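Local coordinates for protein prolyl-tRNA synthetase (Naegleria fowleri, PDB 6UYH) that probably attaches proline to its cognate tRNA at the expense of ATP, and here holds halofuginone together with the ATP analogue AMPPNP, at residues A[130-133]-A[137-140]; A[172-177]-A[181-186]; A[375-380]-A[403-408]. All coordinates share one frame; numbering follows the deposited sequence.

Contact 1 (A[130-133]-A[137-140]); sequences KWIQ and DLPL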
loop_
_atom_site.group_PDB
_atom_site.type_symbol
_atom_site.label_atom_id
_atom_site.label_comp_id
_atom_site.label_asym_id
_atom_site.label_seq_id
_atom_site.Cartn_x
_atom_site.Cartn_y
_atom_site.Cartn_z
ATOM N N LYS A 130 9.133 -14.604 19.300
ATOM C CA LYS A 130 10.325 -13.886 19.734
ATOM C C LYS A 130 9.963 -12.627 20.506
ATOM O O LYS A 130 10.583 -12.322 21.533
ATOM C CB LYS A 130 11.179 -13.524 18.519
ATOM C CG LYS A 130 12.372 -12.644 18.855
ATOM C CD LYS A 130 12.896 -11.923 17.628
ATOM C CE LYS A 130 13.953 -10.895 18.021
ATOM N NZ LYS A 130 14.357 -10.045 16.876
ATOM N N TRP A 131 8.977 -11.873 20.012
ATOM C CA TRP A 131 8.671 -10.556 20.557
ATOM C C TRP A 131 7.893 -10.617 21.864
ATOM O O TRP A 131 7.988 -9.688 22.674
ATOM C CB TRP A 131 7.875 -9.739 19.537
ATOM C CG TRP A 131 8.644 -9.416 18.305
ATOM C CD1 TRP A 131 9.993 -9.333 18.187
ATOM C CD2 TRP A 131 8.106 -9.134 17.007
ATOM N NE1 TRP A 131 10.335 -9.012 16.892
ATOM C CE2 TRP A 131 9.193 -8.884 16.151
ATOM C CE3 TRP A 131 6.809 -9.075 16.487
ATOM C CZ2 TRP A 131 9.029 -8.570 14.801
ATOM C CZ3 TRP A 131 6.642 -8.752 15.147
ATOM C CH2 TRP A 131 7.750 -8.514 14.318
ATOM N N ILE A 132 7.109 -11.666 22.083
ATOM C CA ILE A 132 6.303 -11.792 23.291
ATOM C C ILE A 132 7.080 -12.617 24.308
ATOM O O ILE A 132 7.429 -13.774 24.054
ATOM C CB ILE A 132 4.935 -12.421 22.980
ATOM C CG1 ILE A 132 4.152 -11.506 22.041
ATOM C CG2 ILE A 132 4.141 -12.659 24.270
ATOM C CD1 ILE A 132 3.068 -12.206 21.249
ATOM N N GLN A 133 7.393 -12.006 25.447
ATOM C CA GLN A 133 8.149 -12.702 26.479
ATOM C C GLN A 133 7.446 -12.614 27.827
ATOM O O GLN A 133 7.536 -13.541 28.640
ATOM C CB GLN A 133 9.568 -12.135 26.560
ATOM C CG GLN A 133 10.424 -12.459 25.335
ATOM C CD GLN A 133 10.651 -13.959 25.161
ATOM O OE1 GLN A 133 11.118 -14.640 26.079
ATOM N NE2 GLN A 133 10.312 -14.480 23.984
ATOM N N ASP A 137 4.341 -7.428 27.171
ATOM C CA ASP A 137 4.404 -7.371 25.715
ATOM C C ASP A 137 3.035 -7.521 25.065
ATOM O O ASP A 137 2.938 -7.473 23.835
ATOM C CB ASP A 137 5.353 -8.450 25.184
ATOM C CG ASP A 137 6.782 -8.252 25.662
ATOM O OD1 ASP A 137 7.281 -7.114 25.563
ATOM O OD2 ASP A 137 7.402 -9.225 26.143
ATOM N N LEU A 138 1.982 -7.696 25.857
ATOM C CA LEU A 138 0.654 -7.941 25.333
ATOM C C LEU A 138 -0.292 -6.818 25.742
ATOM O O LEU A 138 -0.142 -6.242 26.821
ATOM C CB LEU A 138 0.113 -9.283 25.844
ATOM C CG LEU A 138 0.926 -10.493 25.391
ATOM C CD1 LEU A 138 0.498 -11.729 26.160
ATOM C CD2 LEU A 138 0.776 -10.711 23.893
ATOM N N PRO A 139 -1.282 -6.485 24.904
ATOM C CA PRO A 139 -1.532 -7.131 23.613
ATOM C C PRO A 139 -0.586 -6.665 22.523
ATOM O O PRO A 139 -0.059 -5.548 22.599
ATOM C CB PRO A 139 -2.973 -6.726 23.295
ATOM C CG PRO A 139 -3.150 -5.416 23.998
ATOM C CD PRO A 139 -2.332 -5.510 25.253
ATOM N N LEU A 140 -0.332 -7.551 21.563
ATOM C CA LEU A 140 0.398 -7.232 20.342
ATOM C C LEU A 140 -0.598 -7.292 19.197
ATOM O O LEU A 140 -1.221 -8.332 18.973
ATOM C CB LEU A 140 1.548 -8.214 20.098
ATOM C CG LEU A 140 2.289 -8.074 18.759
ATOM C CD1 LEU A 140 2.953 -6.706 18.642
ATOM C CD2 LEU A 140 3.318 -9.188 18.571
#
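Ile132 meets Leu138 and Leu140 where the chain leaves helix 121-131 and turns back towards strand 140-149. Ile132 is the first residue with non-helical backbone angles, and its CA lies 5.4 Å from that of Asp137. Its side chain divides the work from CB outward. With CG2 anti to the backbone N and CG1 anti to the carbonyl carbon (chi1 -63°), the fork of the two branches faces one methyl: CG2 and CG1 both lie 3.9 Å from Leu138 CD2. At the tip, Ile132 CD1 comes to 3.8 Å from Leu138 CD2 and reaches across to Leu140 CD2 at 4.0 Å. The Ile132 and Leu138 side chains meet at about a right angle. Phe254 and Ala173 also touch both of them, which ties the turn to neighbouring strands.

Leu140 CD2 also lies at the edge of the Trp131 indole, near its plane, 4.1 Å from Trp131 CE3. The indole also takes part in the dimer contact: NE1 bonds to Asp37 of the second subunit, and Arg48 of that subunit makes a cation-pi contact with the ring.

The polar link is one bond from Gln133 N to Asp137 OD2, 2.9 Å long with an N-H...O angle of 153°. The N-H meets the carboxylate on its anti side, 26° out of plane. Ser134 N donates to the same oxygen, so two successive backbone N-H groups beyond the helix end converge on one carboxylate atom. Gln133 bends back at chi2, and NE2 bonds to Lys130 O from above the carbonyl plane.

Together these contacts close a short helix-to-strand connection, tied by an aspartate and lined with aliphatic side chains, within the class II synthetase core at the dimer interface.

Contact 2 (A[172-177]-A[181-186]); sequences SAFKSK and DEEVFT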
loop_
_atom_site.group_PDB
_atom_site.type_symbol
_atom_site.label_atom_id
_atom_site.label_comp_id
_atom_site.label_asym_id
_atom_site.label_seq_id
_atom_site.Cartn_x
_atom_site.Cartn_y
_atom_site.Cartn_z
ATOM N N SER A 172 -3.531 -10.485 16.069
ATOM C CA SER A 172 -3.394 -9.970 17.421
ATOM C C SER A 172 -3.148 -11.103 18.409
ATOM O O SER A 172 -3.603 -12.230 18.208
ATOM C CB SER A 172 -4.639 -9.191 17.834
ATOM O OG SER A 172 -4.785 -8.043 17.024
ATOM N N ALA A 173 -2.431 -10.779 19.482
ATOM C CA ALA A 173 -2.143 -11.701 20.576
ATOM C C ALA A 173 -2.505 -11.042 21.899
ATOM O O ALA A 173 -2.235 -9.854 22.094
ATOM C CB ALA A 173 -0.658 -12.102 20.580
ATOM N N PHE A 174 -3.075 -11.827 22.817
ATOM C CA PHE A 174 -3.604 -11.329 24.083
ATOM C C PHE A 174 -3.217 -12.264 25.215
ATOM O O PHE A 174 -2.932 -13.446 25.008
ATOM C CB PHE A 174 -5.134 -11.216 24.063
ATOM C CG PHE A 174 -5.659 -10.329 22.972
ATOM C CD1 PHE A 174 -5.922 -8.987 23.216
ATOM C CD2 PHE A 174 -5.902 -10.838 21.714
ATOM C CE1 PHE A 174 -6.422 -8.169 22.215
ATOM C CE2 PHE A 174 -6.393 -10.026 20.700
ATOM C CZ PHE A 174 -6.654 -8.689 20.956
ATOM N N LYS A 175 -3.251 -11.726 26.433
ATOM C CA LYS A 175 -2.999 -12.555 27.604
ATOM C C LYS A 175 -4.211 -13.383 28.015
ATOM O O LYS A 175 -4.042 -14.379 28.722
ATOM C CB LYS A 175 -2.540 -11.687 28.780
ATOM C CG LYS A 175 -3.620 -10.787 29.357
ATOM C CD LYS A 175 -3.077 -9.951 30.516
ATOM C CE LYS A 175 -4.142 -9.021 31.079
ATOM N NZ LYS A 175 -3.579 -8.062 32.071
ATOM N N SER A 176 -5.418 -13.022 27.572
ATOM C CA SER A 176 -6.621 -13.706 28.028
ATOM C C SER A 176 -7.593 -13.912 26.875
ATOM O O SER A 176 -7.548 -13.213 25.857
ATOM C CB SER A 176 -7.324 -12.927 29.142
ATOM O OG SER A 176 -7.827 -11.702 28.641
ATOM N N LYS A 177 -8.497 -14.875 27.065
ATOM C CA LYS A 177 -9.511 -15.152 26.054
ATOM C C LYS A 177 -10.537 -14.029 25.979
ATOM O O LYS A 177 -11.019 -13.695 24.889
ATOM C CB LYS A 177 -10.207 -16.482 26.351
ATOM C CG LYS A 177 -11.183 -16.921 25.261
ATOM C CD LYS A 177 -11.959 -18.174 25.651
ATOM C CE LYS A 177 -12.739 -18.731 24.463
ATOM N NZ LYS A 177 -13.854 -17.849 23.998
ATOM N N ASP A 181 -11.705 -12.489 22.547
ATOM C CA ASP A 181 -13.113 -12.531 22.144
ATOM C C ASP A 181 -13.628 -11.138 21.801
ATOM O O ASP A 181 -14.267 -10.935 20.766
ATOM C CB ASP A 181 -13.977 -13.129 23.264
ATOM C CG ASP A 181 -13.833 -14.637 23.402
ATOM O OD1 ASP A 181 -13.419 -15.318 22.442
ATOM O OD2 ASP A 181 -14.165 -15.144 24.489
ATOM N N GLU A 182 -13.339 -10.158 22.663
ATOM C CA GLU A 182 -13.836 -8.801 22.447
ATOM C C GLU A 182 -13.342 -8.226 21.125
ATOM O O GLU A 182 -14.097 -7.557 20.408
ATOM C CB GLU A 182 -13.419 -7.892 23.608
ATOM C CG GLU A 182 -13.897 -6.455 23.454
ATOM C CD GLU A 182 -13.163 -5.478 24.361
ATOM O OE1 GLU A 182 -12.286 -5.916 25.135
ATOM O OE2 GLU A 182 -13.462 -4.267 24.290
ATOM N N GLU A 183 -12.076 -8.470 20.783
ATOM C CA GLU A 183 -11.554 -7.922 19.533
ATOM C C GLU A 183 -12.210 -8.569 18.315
ATOM O O GLU A 183 -12.489 -7.885 17.325
ATOM C CB GLU A 183 -10.041 -8.088 19.448
ATOM C CG GLU A 183 -9.506 -7.483 18.137
ATOM C CD GLU A 183 -8.092 -7.894 17.778
ATOM O OE1 GLU A 183 -7.864 -9.079 17.467
ATOM O OE2 GLU A 183 -7.206 -7.018 17.779
ATOM N N VAL A 184 -12.459 -9.887 18.360
ATOM C CA VAL A 184 -13.091 -10.557 17.219
ATOM C C VAL A 184 -14.343 -9.804 16.781
ATOM O O VAL A 184 -14.538 -9.509 15.592
ATOM C CB VAL A 184 -13.426 -12.021 17.564
ATOM C CG1 VAL A 184 -14.305 -12.630 16.438
ATOM C CG2 VAL A 184 -12.161 -12.835 17.761
ATOM N N PHE A 185 -15.203 -9.468 17.742
ATOM C CA PHE A 185 -16.491 -8.878 17.391
ATOM C C PHE A 185 -16.374 -7.382 17.135
ATOM O O PHE A 185 -17.171 -6.823 16.371
ATOM C CB PHE A 185 -17.517 -9.218 18.481
ATOM C CG PHE A 185 -17.844 -10.683 18.521
ATOM C CD1 PHE A 185 -18.809 -11.214 17.670
ATOM C CD2 PHE A 185 -17.137 -11.543 19.351
ATOM C CE1 PHE A 185 -19.095 -12.569 17.673
ATOM C CE2 PHE A 185 -17.417 -12.902 19.363
ATOM C CZ PHE A 185 -18.398 -13.416 18.523
ATOM N N THR A 186 -15.377 -6.734 17.742
ATOM C CA THR A 186 -15.044 -5.352 17.401
ATOM C C THR A 186 -14.609 -5.231 15.941
ATOM O O THR A 186 -15.061 -4.331 15.215
ATOM C CB THR A 186 -13.947 -4.849 18.344
ATOM O OG1 THR A 186 -14.453 -4.810 19.686
ATOM C CG2 THR A 186 -13.466 -3.456 17.928
#
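Lys177 and Asp181 pair one turn apart at the start of helix 177-198, while Glu183, further along, reaches back to strand 164-174; the unit is a strand-turn-helix of the class II synthetase core. Ser176 occupies the N-cap position, and the first helical turn is closed by Asp181 N donating to Lys177 O at 2.7 Å, with an N-H...O angle of 177°.

The same two residues form an i to i+4 salt bridge. The lysine chain runs extended as far as CE and then bends at its last torsion (chi4 -67°), which turns NZ over to the carboxylate. NZ lies 2.8 Å from Asp181 OD2, on the syn lone pair of that oxygen, and makes a weak second bond to OD1. Tyr219 OH also bonds to OD1, so the aspartate links the helix start to strand 219-227 as well.

Glu183 is buried, and its carboxylate is correspondingly well supplied with donors. Its CG stands anti to the backbone N, and the chain continues extended until the acid lies against the strand. There it meets the Phe174 ring edge-on: Glu183 CD is in the ring plane, 3.6 Å from Phe174 CZ, and the planes of carboxylate and ring are 83° apart. The ring thus offers its C-H edge, rather than a pi face, to the acid, a polarity consistent with a negatively charged group. Asn267 ND2 and Trp269 NE1, both from strand 261-272, bond to OE1; with Ser172 OG they supply three donors, which would probably stabilise a buried carboxylate.

The remaining oxygen receives the hydroxyl from the strand: Ser172 OG donates across 2.7 Å to Glu183 OE2, which accepts on its syn lone pair.

Contact 3 (A[375-380]-A[403-408]); sequences RRDTGE and DSMLNK. With EDO (1,2-ethanediol), chain Z; EDO (1,2-ethanediol), chain B.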
loop_
_atom_site.group_PDB
_atom_site.type_symbol
_atom_site.label_atom_id
_atom_site.label_comp_id
_atom_site.label_asym_id
_atom_site.label_seq_id
_atom_site.Cartn_x
_atom_site.Cartn_y
_atom_site.Cartn_z
ATOM N N ARG A 375 -29.786 12.493 -9.516
ATOM C CA ARG A 375 -29.118 11.491 -8.693
ATOM C C ARG A 375 -29.033 10.168 -9.448
ATOM O O ARG A 375 -30.026 9.704 -10.020
ATOM C CB ARG A 375 -29.825 11.314 -7.347
ATOM C CG ARG A 375 -31.319 11.041 -7.414
ATOM C CD ARG A 375 -31.918 11.080 -6.015
ATOM N NE ARG A 375 -31.554 9.899 -5.236
ATOM C CZ ARG A 375 -31.975 9.664 -3.997
ATOM N NH1 ARG A 375 -32.761 10.541 -3.386
ATOM N NH2 ARG A 375 -31.610 8.553 -3.370
ATOM N N ARG A 376 -27.836 9.572 -9.443
ATOM C CA ARG A 376 -27.518 8.417 -10.280
ATOM C C ARG A 376 -28.278 7.160 -9.867
ATOM O O ARG A 376 -28.623 6.338 -10.722
ATOM C CB ARG A 376 -26.008 8.164 -10.218
ATOM C CG ARG A 376 -25.509 6.932 -10.963
ATOM C CD ARG A 376 -25.630 7.070 -12.477
ATOM N NE ARG A 376 -25.116 5.868 -13.122
ATOM C CZ ARG A 376 -25.850 4.796 -13.411
ATOM N NH1 ARG A 376 -27.150 4.783 -13.137
ATOM N NH2 ARG A 376 -25.281 3.737 -13.973
ATOM N N ASP A 377 -28.547 6.988 -8.574
ATOM C CA ASP A 377 -29.105 5.721 -8.111
ATOM C C ASP A 377 -30.548 5.535 -8.567
ATOM O O ASP A 377 -30.926 4.434 -8.983
ATOM C CB ASP A 377 -28.989 5.622 -6.591
ATOM C CG ASP A 377 -29.790 6.676 -5.876
ATOM O OD1 ASP A 377 -29.962 7.782 -6.439
ATOM O OD2 ASP A 377 -30.256 6.385 -4.753
ATOM N N THR A 378 -31.371 6.590 -8.507
ATOM C CA THR A 378 -32.757 6.502 -8.958
ATOM C C THR A 378 -33.022 7.209 -10.279
ATOM O O THR A 378 -34.075 6.976 -10.882
ATOM C CB THR A 378 -33.713 7.086 -7.905
ATOM O OG1 THR A 378 -33.457 8.490 -7.750
ATOM C CG2 THR A 378 -33.537 6.389 -6.561
ATOM N N GLY A 379 -32.112 8.062 -10.739
ATOM C CA GLY A 379 -32.368 8.866 -11.917
ATOM C C GLY A 379 -33.227 10.092 -11.687
ATOM O O GLY A 379 -33.462 10.852 -12.638
ATOM N N GLU A 380 -33.699 10.319 -10.465
ATOM C CA GLU A 380 -34.598 11.439 -10.225
ATOM C C GLU A 380 -33.901 12.765 -10.504
ATOM O O GLU A 380 -32.728 12.950 -10.170
ATOM C CB GLU A 380 -35.111 11.412 -8.786
ATOM C CG GLU A 380 -36.145 12.478 -8.502
ATOM C CD GLU A 380 -36.395 12.678 -7.022
ATOM O OE1 GLU A 380 -35.731 12.009 -6.203
ATOM O OE2 GLU A 380 -37.257 13.518 -6.678
ATOM N N ASP A 403 -27.947 6.629 1.858
ATOM C CA ASP A 403 -28.975 5.954 2.646
ATOM C C ASP A 403 -29.940 5.177 1.758
ATOM O O ASP A 403 -30.321 4.049 2.090
ATOM C CB ASP A 403 -29.729 6.973 3.503
ATOM C CG ASP A 403 -28.844 7.612 4.562
ATOM O OD1 ASP A 403 -27.722 7.112 4.789
ATOM O OD2 ASP A 403 -29.267 8.615 5.168
ATOM N N SER A 404 -30.343 5.761 0.627
ATOM C CA SER A 404 -31.293 5.095 -0.260
ATOM C C SER A 404 -30.692 3.828 -0.856
ATOM O O SER A 404 -31.371 2.797 -0.958
ATOM C CB SER A 404 -31.727 6.043 -1.379
ATOM O OG SER A 404 -32.429 7.176 -0.883
ATOM N N MET A 405 -29.426 3.901 -1.281
ATOM C CA MET A 405 -28.748 2.738 -1.843
ATOM C C MET A 405 -28.681 1.608 -0.827
ATOM O O MET A 405 -28.958 0.447 -1.153
ATOM C CB MET A 405 -27.342 3.136 -2.320
ATOM C CG MET A 405 -27.352 4.066 -3.535
ATOM S SD MET A 405 -25.709 4.647 -4.003
ATOM C CE MET A 405 -24.867 3.094 -4.344
ATOM N N LEU A 406 -28.317 1.933 0.417
ATOM C CA LEU A 406 -28.230 0.908 1.454
ATOM C C LEU A 406 -29.610 0.366 1.816
ATOM O O LEU A 406 -29.790 -0.847 1.981
ATOM C CB LEU A 406 -27.528 1.484 2.687
ATOM C CG LEU A 406 -27.477 0.606 3.935
ATOM C CD1 LEU A 406 -26.718 -0.663 3.612
ATOM C CD2 LEU A 406 -26.833 1.366 5.113
ATOM N N ASN A 407 -30.600 1.251 1.926
ATOM C CA ASN A 407 -31.944 0.820 2.294
ATOM C C ASN A 407 -32.561 -0.067 1.221
ATOM O O ASN A 407 -33.222 -1.061 1.539
ATOM C CB ASN A 407 -32.828 2.040 2.545
ATOM C CG ASN A 407 -32.475 2.757 3.829
ATOM O OD1 ASN A 407 -31.907 2.163 4.746
ATOM N ND2 ASN A 407 -32.827 4.038 3.911
ATOM N N LYS A 408 -32.372 0.290 -0.052
ATOM C CA LYS A 408 -32.898 -0.526 -1.142
ATOM C C LYS A 408 -32.281 -1.919 -1.128
ATOM O O LYS A 408 -32.988 -2.923 -1.276
ATOM C CB LYS A 408 -32.633 0.164 -2.480
ATOM C CG LYS A 408 -33.082 -0.627 -3.709
ATOM C CD LYS A 408 -32.761 0.124 -5.011
ATOM C CE LYS A 408 -33.311 -0.624 -6.227
ATOM N NZ LYS A 408 -32.977 -0.001 -7.542
HETATM C C1 EDO Z . -35.662 6.161 0.692
HETATM O O1 EDO Z . -34.881 6.227 -0.506
HETATM C C2 EDO Z . -34.999 5.212 1.679
HETATM O O2 EDO Z . -33.983 5.912 2.405
HETATM C C1 EDO B . -33.924 15.209 -3.302
HETATM O O1 EDO B . -35.195 15.369 -2.664
HETATM C C2 EDO B . -34.020 14.115 -4.360
HETATM O O2 EDO B . -34.397 12.898 -3.710
HETATM O O HOH W 1 -34.385 9.693 -1.132
HETATM O O HOH W 2 -32.554 2.564 -7.417
#
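Arg375 lies with the edge of its guanidinium against Ser404 of helix 391-415: NH2 donates to Ser404 OG across 3.0 Å, with an N-H...O angle of 154° and the acceptor 8° out of the guanidinium plane. The same plane holds the Asp377 carboxylate. Arg375 NE bonds to Asp377 OD1 and Arg375 NH2 to Asp377 OD2, both at 2.9 Å and each on a syn lone pair, a side-on bidentate pair. A bend at chi3 (-73°) turns the guanidinium towards both partners.

Beside the salt bridge, Asp377 CB packs at 3.8 Å from Met405 CG, the two side chains meeting at a slant. Water bridges Arg375 NH1 to Ser404 OG, and a second water joins Asp377 O to Lys408 NZ. One 1,2-ethanediol, probably from the crystallisation liquor, bonds to Arg375 NH1 and Glu380 OE1; another bonds to Ser404 OG and Asn407 ND2. Ser404 OG also bonds to Lys400 O.

One direct hydrogen bond, two water bridges and packing of Asp377 on Met405 and Ile401 therefore join the 370-375/381-385 hairpin to the helix. Asp377 takes NE-H and one NH2 hydrogen, holding the guanidinium flat, so the other points at Ser404 OG; it probably offsets the arginine's charge too.

Overall arrangement
Along the chain the three contacts follow in series. Contacts 1 and 2, with centres 14 Å apart, share the class II core and touch: Leu140 O and Ala173 N, 2.8 Å apart, probably form a hydrogen bond between the antiparallel strands 140-149 and 164-174. The connection between these strands carries Arg150, Glu152 and Arg161 of the AMPPNP pocket, as in class II motif 2, so both contacts sit at the other end of the pair, contact 1 at the dimer interface. The side chain of Ser172 is about 11 Å from the bound HFG (halofuginone). Contact 3, across the chain's centre, lies 47 Å from contact 1 and 38 Å from contact 2 (centres) and joins the anticodon-binding hairpin to helix 391-415.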